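PDB 4DQ6: putative pyridoxal phosphate-dependent transferase from Clostridium difficile, which is a putative transferase of the class I and II aminotransferase family that carries covalently bound pyridoxal-5'-phosphate. Local coordinates for residues A[38-43]-A[236-241]; A[139-144]-A[155-160]. All blocks are in the same frame, centred on the assembly; numbering follows the deposited sequence. Where two conformers were deposited one is given.

Interaction 1: A[38-43]-A[236-241]. With PLP (pyridoxal-5'-phosphate), chain C.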
ATOM      1  N   TRP A  38      12.098  -2.450  20.799  1.00 16.12           N
ATOM      2  CA  TRP A  38      10.654  -2.708  20.872  1.00 17.29           C
ATOM      3  C   TRP A  38      10.159  -3.195  19.531  1.00 19.33           C
ATOM      4  O   TRP A  38      10.135  -4.414  19.267  1.00 20.34           O
ATOM      5  CB  TRP A  38       9.923  -1.478  21.475  1.00 18.00           C
ATOM      6  CG  TRP A  38      10.043  -0.174  20.688  1.00 17.69           C
ATOM      7  CD1 TRP A  38      11.199   0.576  20.404  1.00 17.69           C
ATOM      8  CD2 TRP A  38       8.945   0.602  20.117  1.00 18.49           C
ATOM      9  NE1 TRP A  38      10.889   1.685  19.677  1.00 17.77           N
ATOM     10  CE2 TRP A  38       9.547   1.769  19.493  1.00 18.82           C
ATOM     11  CE3 TRP A  38       7.554   0.435  20.037  1.00 19.92           C
ATOM     12  CZ2 TRP A  38       8.803   2.723  18.834  1.00 19.10           C
ATOM     13  CZ3 TRP A  38       6.810   1.398  19.353  1.00 20.63           C
ATOM     14  CH2 TRP A  38       7.417   2.543  18.787  1.00 19.46           C
ATOM     15  N   VAL A  39       9.846  -2.273  18.629  1.00 18.16           N
ATOM     16  CA  VAL A  39       9.331  -2.588  17.276  1.00 20.02           C
ATOM     17  C   VAL A  39      10.139  -3.693  16.589  1.00 17.18           C
ATOM     18  O   VAL A  39      11.389  -3.617  16.533  1.00 15.24           O
ATOM     19  CB  VAL A  39       9.426  -1.287  16.420  1.00 22.13           C
ATOM     20  CG1 VAL A  39       9.558  -1.584  14.903  1.00 27.14           C
ATOM     21  CG2 VAL A  39       8.264  -0.357  16.757  1.00 26.14           C
ATOM     22  N   ALA A  40       9.481  -4.655  15.960  1.00 15.26           N
ATOM     23  CA  ALA A  40      10.126  -5.753  15.231  1.00 14.87           C
ATOM     24  C   ALA A  40      10.560  -5.355  13.818  1.00 15.07           C
ATOM     25  O   ALA A  40       9.988  -5.785  12.813  1.00 15.41           O
ATOM     26  CB  ALA A  40       9.150  -6.973  15.199  1.00 14.61           C
ATOM     27  N   ASP A  41      11.628  -4.562  13.764  1.00 14.98           N
ATOM     28  CA  ASP A  41      12.503  -4.515  12.589  1.00 15.40           C
ATOM     29  C   ASP A  41      13.903  -4.585  13.149  1.00 15.14           C
ATOM     30  O   ASP A  41      14.108  -4.514  14.344  1.00 17.14           O
ATOM     31  CB  ASP A  41      12.228  -3.346  11.613  1.00 16.45           C
ATOM     32  CG  ASP A  41      12.605  -1.989  12.131  1.00 17.19           C
ATOM     33  OD1 ASP A  41      13.380  -1.869  13.110  1.00 17.54           O
ATOM     34  OD2 ASP A  41      12.151  -0.978  11.523  1.00 16.94           O
ATOM     35  N   MET A  42      14.880  -4.742  12.275  1.00 14.35           N
ATOM     36  CA  MET A  42      16.209  -5.026  12.745  1.00 14.94           C
ATOM     37  C   MET A  42      17.104  -3.818  12.631  1.00 15.82           C
ATOM     38  O   MET A  42      16.951  -2.998  11.703  1.00 17.44           O
ATOM     39  CB  MET A  42      16.837  -6.144  11.898  1.00 14.61           C
ATOM     40  CG  MET A  42      15.994  -7.390  11.605  1.00 14.81           C
ATOM     41  SD  MET A  42      17.123  -8.499  10.629  1.00 14.68           S
ATOM     42  CE  MET A  42      15.924  -9.809  10.255  1.00 15.27           C
ATOM     43  N   ASP A  43      18.101  -3.713  13.497  1.00 16.27           N
ATOM     44  CA  ASP A  43      19.148  -2.682  13.338  1.00 17.83           C
ATOM     45  C   ASP A  43      20.352  -3.253  12.606  1.00 18.94           C
ATOM     46  O   ASP A  43      21.556  -3.097  13.011  1.00 22.01           O
ATOM     47  CB  ASP A  43      19.566  -2.125  14.674  1.00 18.88           C
ATOM     48  CG  ASP A  43      18.490  -1.254  15.295  0.50 19.91           C
ATOM     49  OD1 ASP A  43      18.257  -0.133  14.793  0.50 20.91           O
ATOM     50  OD2 ASP A  43      17.880  -1.676  16.295  0.50 19.38           O
ATOM     51  N   PRO A 236       8.530 -11.462   2.887  1.00 12.70           N
ATOM     52  CA  PRO A 236       9.961 -11.340   3.081  1.00 13.17           C
ATOM     53  C   PRO A 236      10.371 -10.330   4.131  1.00 13.11           C
ATOM     54  O   PRO A 236      11.566 -10.189   4.407  1.00 12.59           O
ATOM     55  CB  PRO A 236      10.411 -10.880   1.725  1.00 13.45           C
ATOM     56  CG  PRO A 236       9.336 -10.012   1.229  1.00 13.20           C
ATOM     57  CD  PRO A 236       8.100 -10.753   1.676  1.00 12.68           C
ATOM     58  N   THR A 237       9.413  -9.601   4.703  1.00 12.07           N
ATOM     59  CA  THR A 237       9.716  -8.390   5.430  1.00 12.47           C
ATOM     60  C   THR A 237      10.383  -8.640   6.767  1.00 13.78           C
ATOM     61  O   THR A 237      11.301  -7.926   7.129  1.00 14.52           O
ATOM     62  CB  THR A 237       8.516  -7.475   5.628  1.00 11.97           C
ATOM     63  OG1 THR A 237       7.499  -8.254   6.219  1.00 13.05           O
ATOM     64  CG2 THR A 237       8.017  -6.945   4.313  1.00 13.14           C
ATOM     65  N   LYS A 238       9.875  -9.564   7.554  1.00 12.89           N
ATOM     66  CA  LYS A 238      10.488  -9.865   8.870  1.00 14.59           C
ATOM     67  C   LYS A 238      11.841 -10.531   8.599  1.00 13.68           C
ATOM     68  O   LYS A 238      12.833 -10.180   9.235  1.00 14.41           O
ATOM     69  CB  LYS A 238       9.662 -10.792   9.744  1.00 17.05           C
ATOM     70  CG  LYS A 238       8.414 -10.137  10.298  1.00 20.76           C
ATOM     71  CD  LYS A 238       8.708  -9.247  11.529  1.00 23.01           C
ATOM     72  CE  LYS A 238       7.673  -8.127  11.740  1.00 26.56           C
ATOM     73  NZ  LYS A 238       6.464  -8.489  12.512  1.00 30.82           N
ATOM     74  N   THR A 239      11.867 -11.489   7.687  1.00 13.30           N
ATOM     75  CA  THR A 239      13.098 -12.277   7.375  1.00 12.88           C
ATOM     76  C   THR A 239      14.273 -11.414   6.979  1.00 13.30           C
ATOM     77  O   THR A 239      15.399 -11.562   7.502  1.00 13.50           O
ATOM     78  CB  THR A 239      12.809 -13.269   6.288  1.00 12.93           C
ATOM     79  OG1 THR A 239      11.634 -14.063   6.595  1.00 13.28           O
ATOM     80  CG2 THR A 239      14.087 -14.138   5.896  1.00 14.30           C
ATOM     81  N   PHE A 240      13.963 -10.459   6.109  1.00 12.83           N
ATOM     82  CA  PHE A 240      15.020  -9.724   5.473  1.00 12.53           C
ATOM     83  C   PHE A 240      15.046  -8.262   5.875  1.00 13.41           C
ATOM     84  O   PHE A 240      15.854  -7.509   5.343  1.00 12.83           O
ATOM     85  CB  PHE A 240      14.978  -9.839   3.928  1.00 13.09           C
ATOM     86  CG  PHE A 240      15.247 -11.218   3.449  1.00 13.86           C
ATOM     87  CD1 PHE A 240      16.527 -11.675   3.434  1.00 14.60           C
ATOM     88  CD2 PHE A 240      14.219 -12.073   3.075  1.00 14.05           C
ATOM     89  CE1 PHE A 240      16.844 -12.950   3.001  1.00 15.24           C
ATOM     90  CE2 PHE A 240      14.514 -13.370   2.678  1.00 15.12           C
ATOM     91  CZ  PHE A 240      15.833 -13.785   2.563  1.00 15.43           C
ATOM     92  N   ASN A 241      14.280  -7.833   6.851  1.00 13.11           N
ATOM     93  CA  ASN A 241      14.268  -6.446   7.317  1.00 13.68           C
ATOM     94  C   ASN A 241      13.896  -5.436   6.266  1.00 13.02           C
ATOM     95  O   ASN A 241      14.628  -4.402   6.093  1.00 14.41           O
ATOM     96  CB  ASN A 241      15.614  -6.059   7.903  1.00 14.27           C
ATOM     97  CG  ASN A 241      15.522  -4.871   8.821  1.00 15.39           C
ATOM     98  OD1 ASN A 241      14.488  -4.572   9.407  1.00 14.57           O
ATOM     99  ND2 ASN A 241      16.621  -4.242   9.014  1.00 14.69           N
TER
HETATM  100  N1  PLP C 401       2.167 -10.714  11.877  1.00 18.65           N
HETATM  101  C2  PLP C 401       2.988 -10.929  12.956  1.00 17.65           C
HETATM  102  C2A PLP C 401       2.856 -12.094  13.890  1.00 17.10           C
HETATM  103  C3  PLP C 401       4.073 -10.021  13.253  1.00 20.79           C
HETATM  104  O3  PLP C 401       4.854 -10.211  14.307  1.00 22.34           O
HETATM  105  C4  PLP C 401       4.281  -8.873  12.384  1.00 20.20           C
HETATM  106  C4A PLP C 401       5.358  -7.859  12.672  1.00 26.28           C
HETATM  107  C5  PLP C 401       3.374  -8.720  11.256  1.00 21.50           C
HETATM  108  C6  PLP C 401       2.333  -9.654  11.051  1.00 19.17           C
HETATM  109  C5A PLP C 401       3.599  -7.562  10.336  1.00 23.90           C
HETATM  110  O4P PLP C 401       2.363  -7.334   9.745  1.00 31.94           O
HETATM  111  P   PLP C 401       2.366  -6.313   8.488  1.00 33.76           P
HETATM  112  O1P PLP C 401       2.892  -7.124   7.355  1.00 22.43           O
HETATM  113  O2P PLP C 401       0.831  -5.935   8.450  1.00 26.52           O
HETATM  114  O3P PLP C 401       3.381  -5.212   8.924  1.00 30.25           O

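Interaction 2: A[139-144]-A[155-160]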
ATOM      1  N   ILE A 139     -13.000 -14.056  20.317  1.00 21.01           N
ATOM      2  CA  ILE A 139     -12.989 -15.147  21.336  1.00 21.75           C
ATOM      3  C   ILE A 139     -11.508 -15.456  21.558  1.00 21.91           C
ATOM      4  O   ILE A 139     -10.757 -15.558  20.584  1.00 21.86           O
ATOM      5  CB  ILE A 139     -13.708 -16.406  20.848  1.00 22.08           C
ATOM      6  CG1 ILE A 139     -15.170 -16.088  20.442  1.00 23.24           C
ATOM      7  CG2 ILE A 139     -13.648 -17.473  21.953  1.00 21.59           C
ATOM      8  CD1 ILE A 139     -16.001 -15.498  21.535  1.00 24.58           C
ATOM      9  N   ILE A 140     -11.076 -15.470  22.818  1.00 21.40           N
ATOM     10  CA  ILE A 140      -9.645 -15.698  23.130  1.00 19.58           C
ATOM     11  C   ILE A 140      -9.548 -17.041  23.865  1.00 20.28           C
ATOM     12  O   ILE A 140     -10.226 -17.249  24.888  1.00 20.75           O
ATOM     13  CB  ILE A 140      -9.097 -14.590  24.022  1.00 19.85           C
ATOM     14  CG1 ILE A 140      -9.390 -13.204  23.414  1.00 21.00           C
ATOM     15  CG2 ILE A 140      -7.604 -14.858  24.329  1.00 18.00           C
ATOM     16  CD1 ILE A 140      -9.051 -11.992  24.263  1.00 21.48           C
ATOM     17  N   SER A 141      -8.729 -17.954  23.324  1.00 20.08           N
ATOM     18  CA  SER A 141      -8.299 -19.139  24.001  1.00 20.43           C
ATOM     19  C   SER A 141      -6.869 -19.000  24.455  1.00 19.66           C
ATOM     20  O   SER A 141      -5.974 -19.163  23.631  1.00 19.47           O
ATOM     21  CB  SER A 141      -8.471 -20.378  23.122  1.00 21.29           C
ATOM     22  OG  SER A 141      -7.854 -21.496  23.745  1.00 22.37           O
ATOM     23  N   PRO A 142      -6.639 -18.599  25.701  1.00 20.01           N
ATOM     24  CA  PRO A 142      -5.234 -18.286  26.060  1.00 19.73           C
ATOM     25  C   PRO A 142      -4.347 -19.520  25.916  1.00 18.95           C
ATOM     26  O   PRO A 142      -4.759 -20.656  26.153  1.00 19.67           O
ATOM     27  CB  PRO A 142      -5.312 -17.797  27.483  1.00 21.08           C
ATOM     28  CG  PRO A 142      -6.752 -17.430  27.727  1.00 21.59           C
ATOM     29  CD  PRO A 142      -7.573 -18.285  26.791  1.00 21.70           C
ATOM     30  N   LEU A 143      -3.127 -19.304  25.443  1.00 17.70           N
ATOM     31  CA  LEU A 143      -2.129 -20.380  25.559  1.00 17.08           C
ATOM     32  C   LEU A 143      -2.012 -20.813  27.025  1.00 18.27           C
ATOM     33  O   LEU A 143      -2.265 -20.042  27.945  1.00 18.28           O
ATOM     34  CB  LEU A 143      -0.775 -19.946  25.014  1.00 16.17           C
ATOM     35  CG  LEU A 143      -0.732 -19.537  23.552  1.00 15.69           C
ATOM     36  CD1 LEU A 143       0.685 -19.059  23.255  1.00 15.94           C
ATOM     37  CD2 LEU A 143      -1.098 -20.640  22.606  1.00 15.67           C
ATOM     38  N   GLN A 144      -1.659 -22.080  27.242  1.00 18.65           N
ATOM     39  CA  GLN A 144      -1.411 -22.607  28.597  1.00 19.21           C
ATOM     40  C   GLN A 144       0.091 -22.440  28.864  1.00 18.52           C
ATOM     41  O   GLN A 144       0.923 -22.983  28.105  1.00 16.61           O
ATOM     42  CB  GLN A 144      -1.847 -24.085  28.723  1.00 22.64           C
ATOM     43  CG  GLN A 144      -1.533 -24.778  30.050  1.00 24.91           C
ATOM     44  CD  GLN A 144      -2.131 -26.214  30.109  1.00 29.74           C
ATOM     45  OE1 GLN A 144      -2.568 -26.772  29.098  1.00 32.75           O
ATOM     46  NE2 GLN A 144      -2.172 -26.793  31.313  1.00 36.00           N
ATOM     47  N   TYR A 155      -5.962 -27.015  24.249  1.00 21.58           N
ATOM     48  CA  TYR A 155      -6.847 -27.661  23.302  1.00 22.06           C
ATOM     49  C   TYR A 155      -8.231 -27.845  23.893  1.00 24.42           C
ATOM     50  O   TYR A 155      -9.217 -27.727  23.148  1.00 24.61           O
ATOM     51  CB  TYR A 155      -6.262 -28.995  22.832  1.00 20.93           C
ATOM     52  CG  TYR A 155      -4.981 -28.863  22.046  1.00 19.58           C
ATOM     53  CD1 TYR A 155      -4.980 -28.339  20.744  1.00 18.89           C
ATOM     54  CD2 TYR A 155      -3.797 -29.211  22.614  1.00 18.79           C
ATOM     55  CE1 TYR A 155      -3.819 -28.222  20.015  1.00 18.41           C
ATOM     56  CE2 TYR A 155      -2.632 -29.097  21.877  1.00 17.52           C
ATOM     57  CZ  TYR A 155      -2.660 -28.574  20.612  1.00 18.72           C
ATOM     58  OH  TYR A 155      -1.503 -28.491  19.888  1.00 18.35           O
ATOM     59  N   GLU A 156      -8.321 -28.165  25.197  1.00 26.57           N
ATOM     60  CA  GLU A 156      -9.594 -28.254  25.896  1.00 29.62           C
ATOM     61  C   GLU A 156     -10.305 -26.906  25.851  1.00 28.51           C
ATOM     62  O   GLU A 156     -11.510 -26.856  25.626  1.00 30.08           O
ATOM     63  CB  GLU A 156      -9.399 -28.695  27.374  1.00 33.22           C
ATOM     64  CG  GLU A 156     -10.680 -28.940  28.163  1.00 39.35           C
ATOM     65  CD  GLU A 156     -10.434 -29.325  29.625  1.00 42.05           C
ATOM     66  OE1 GLU A 156     -11.242 -30.092  30.185  1.00 50.28           O
ATOM     67  OE2 GLU A 156      -9.430 -28.853  30.204  1.00 44.42           O
ATOM     68  N   ASP A 157      -9.575 -25.816  26.089  1.00 26.32           N
ATOM     69  CA  ASP A 157     -10.197 -24.486  26.111  1.00 26.26           C
ATOM     70  C   ASP A 157     -10.737 -24.106  24.734  1.00 26.03           C
ATOM     71  O   ASP A 157     -11.863 -23.565  24.630  1.00 23.66           O
ATOM     72  CB  ASP A 157      -9.222 -23.429  26.633  1.00 26.21           C
ATOM     73  CG  ASP A 157      -9.869 -22.109  26.877  1.00 27.17           C
ATOM     74  OD1 ASP A 157     -10.735 -21.988  27.797  1.00 30.25           O
ATOM     75  OD2 ASP A 157      -9.551 -21.184  26.108  1.00 28.08           O
ATOM     76  N   ILE A 158      -9.960 -24.424  23.689  1.00 24.49           N
ATOM     77  CA  ILE A 158     -10.348 -24.179  22.287  1.00 24.95           C
ATOM     78  C   ILE A 158     -11.661 -24.909  22.005  1.00 27.79           C
ATOM     79  O   ILE A 158     -12.649 -24.303  21.551  1.00 29.32           O
ATOM     80  CB  ILE A 158      -9.329 -24.730  21.311  1.00 23.09           C
ATOM     81  CG1 ILE A 158      -8.022 -23.919  21.411  1.00 21.88           C
ATOM     82  CG2 ILE A 158      -9.827 -24.602  19.894  1.00 24.55           C
ATOM     83  CD1 ILE A 158      -6.845 -24.441  20.570  1.00 21.94           C
ATOM     84  N   GLU A 159     -11.685 -26.204  22.321  1.00 28.14           N
ATOM     85  CA  GLU A 159     -12.920 -27.014  22.196  1.00 30.45           C
ATOM     86  C   GLU A 159     -14.102 -26.416  22.945  1.00 30.35           C
ATOM     87  O   GLU A 159     -15.249 -26.357  22.402  1.00 30.23           O
ATOM     88  CB  GLU A 159     -12.653 -28.415  22.746  1.00 33.51           C
ATOM     89  CG  GLU A 159     -11.998 -29.359  21.763  1.00 37.56           C
ATOM     90  CD  GLU A 159     -12.983 -29.964  20.763  1.00 41.68           C
ATOM     91  OE1 GLU A 159     -14.179 -29.613  20.765  1.00 48.19           O
ATOM     92  OE2 GLU A 159     -12.534 -30.800  19.954  1.00 47.64           O
ATOM     93  N   ASN A 160     -13.848 -25.953  24.163  1.00 29.58           N
ATOM     94  CA  ASN A 160     -14.901 -25.422  25.030  0.50 31.68           C
ATOM     95  C   ASN A 160     -15.517 -24.122  24.485  1.00 32.01           C
ATOM     96  O   ASN A 160     -16.653 -23.783  24.768  1.00 32.19           O
ATOM     97  CB  ASN A 160     -14.337 -25.140  26.418  1.00 32.34           C
ATOM     98  CG  ASN A 160     -14.468 -26.330  27.362  0.50 34.44           C
ATOM     99  OD1 ASN A 160     -14.756 -27.437  26.909  0.50 35.23           O
ATOM    100  ND2 ASN A 160     -14.152 -26.138  28.643  0.50 35.33           N
TER
HETATM  101  O   HOH W   1      -3.290 -28.214  26.154  1.00 24.09           O

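Interaction 1: A[38-43]-A[236-241]
The side chain of Asn241 lies alongside that of Met42, the two running past each other in opposite directions, and its amide grips both backbone polar atoms of Met42. The N-H of Met42 meets Asn241 OD1 at 2.9 Å and almost straight (175°), although it comes from above the carbonyl plane. On the other branch, Asn241 ND2 gives a more bent bond (143°) to Met42 O, 3.0 Å away. With CG anti to its backbone N (chi1 -159°), Asn241 reaches across from the first position beyond helix 237-240, where phi turns positive. Two bonds to one residue fix the rotation of the amide. Met42, extended beyond CG, carries its methyl CE to helix 237-240, 3.3 Å from both Lys238 O and Thr239 O; the latter is buried with no hydrogen-bond partner in the model. Trp291 and Phe295 of helix 289-313 pack on this side chain.

Lys238 NZ is covalently joined to PLP C4A at 1.3 Å, consistent with the internal aldimine (Schiff base) of fold-type I PLP enzymes, which include the class I and II aminotransferase family. The lysine chain bends at chi2 and chi4, and on the way to PLP its CE passes 3.5 Å from Ala40 O and 3.9 Å from Ala40 CB. Ala40 is the centre of an inverse gamma turn, closed by the bond from Asp41 N to Val39 O. Asp41 crosses Asn241 obliquely, its CB 3.4 Å from Asn241 OD1, while its carboxylate pairs with Arg14 and with the backbone N of Tyr65 of the second subunit, whose hydroxyl is hydrogen-bonded to PLP.

Interaction 2: A[139-144]-A[155-160]
Strand 137-140 ends just before Ser141, and there the backbone passes helix 155-161 with the CA atoms of Ser141 and Ile158 5.7 Å apart, the closest CA pair of the two segments. The CB of Ser141 points toward the helix. Its OG, anti to the backbone N (chi1 171°), donates a hydrogen bond to Asp157 OD2 at 2.9 Å. Asp157 also has its CG anti to the backbone N (chi1 -171°), so the carboxylate is held out from the helix to meet the serine, and OD2 receives the hydroxyl on its anti lone pair, the one turned away from OD1. The same oxygen sits 3.2 Å from Ser141 CA and 3.6 Å from Pro142 CD, so that the proline ring, crossing the aspartate at about a right angle, borders the bond on the strand side. Ile158 flanks it from the helix: CG1, placed beside the backbone N, lies 3.4 Å from Ser141 OG and rests against CB as well. Ile158 also packs on Met118 of strand 116-119 and on Leu189 and Ile192 of helix 183-195. The contact thus seats helix 155-161 against the end of strand 137-140, one of the two edge strands of the large mixed sheet within this chain, helix and strand being joined by a short connection that holds strands 144-145 and 151-152. A water lies between Gln144 OE1 and Tyr155 N, but both of its bonds are weak. Lys161, one turn on from Asp157, forms a salt bridge with OD2 and donates to Ile140 O. OD2 thus accepts a hydrogen bond from Ser141 and lies in a salt bridge with Lys161, surroundings that would be expected to favour the ionised carboxylate.

The centres of the two interactions lie 30 Å apart and their nearest atoms about 16 Å, so they do not touch. Along the chain, 139-144 and 155-160 both fall between the segments of interaction 1, whose partners are separated by 192 residues. The mixed seven-stranded sheet relates them: interaction 2 sits at its edge strand 137-140, whereas helix 237-240 of interaction 1 follows strand 230-234 in the interior of the sheet. Interaction 1 brings the N-terminal loop 38-43 to the buried PLP site beside the second subunit, while interaction 2 joins a helix and a strand close in sequence, at the periphery of the same sheet and apart from the other chain.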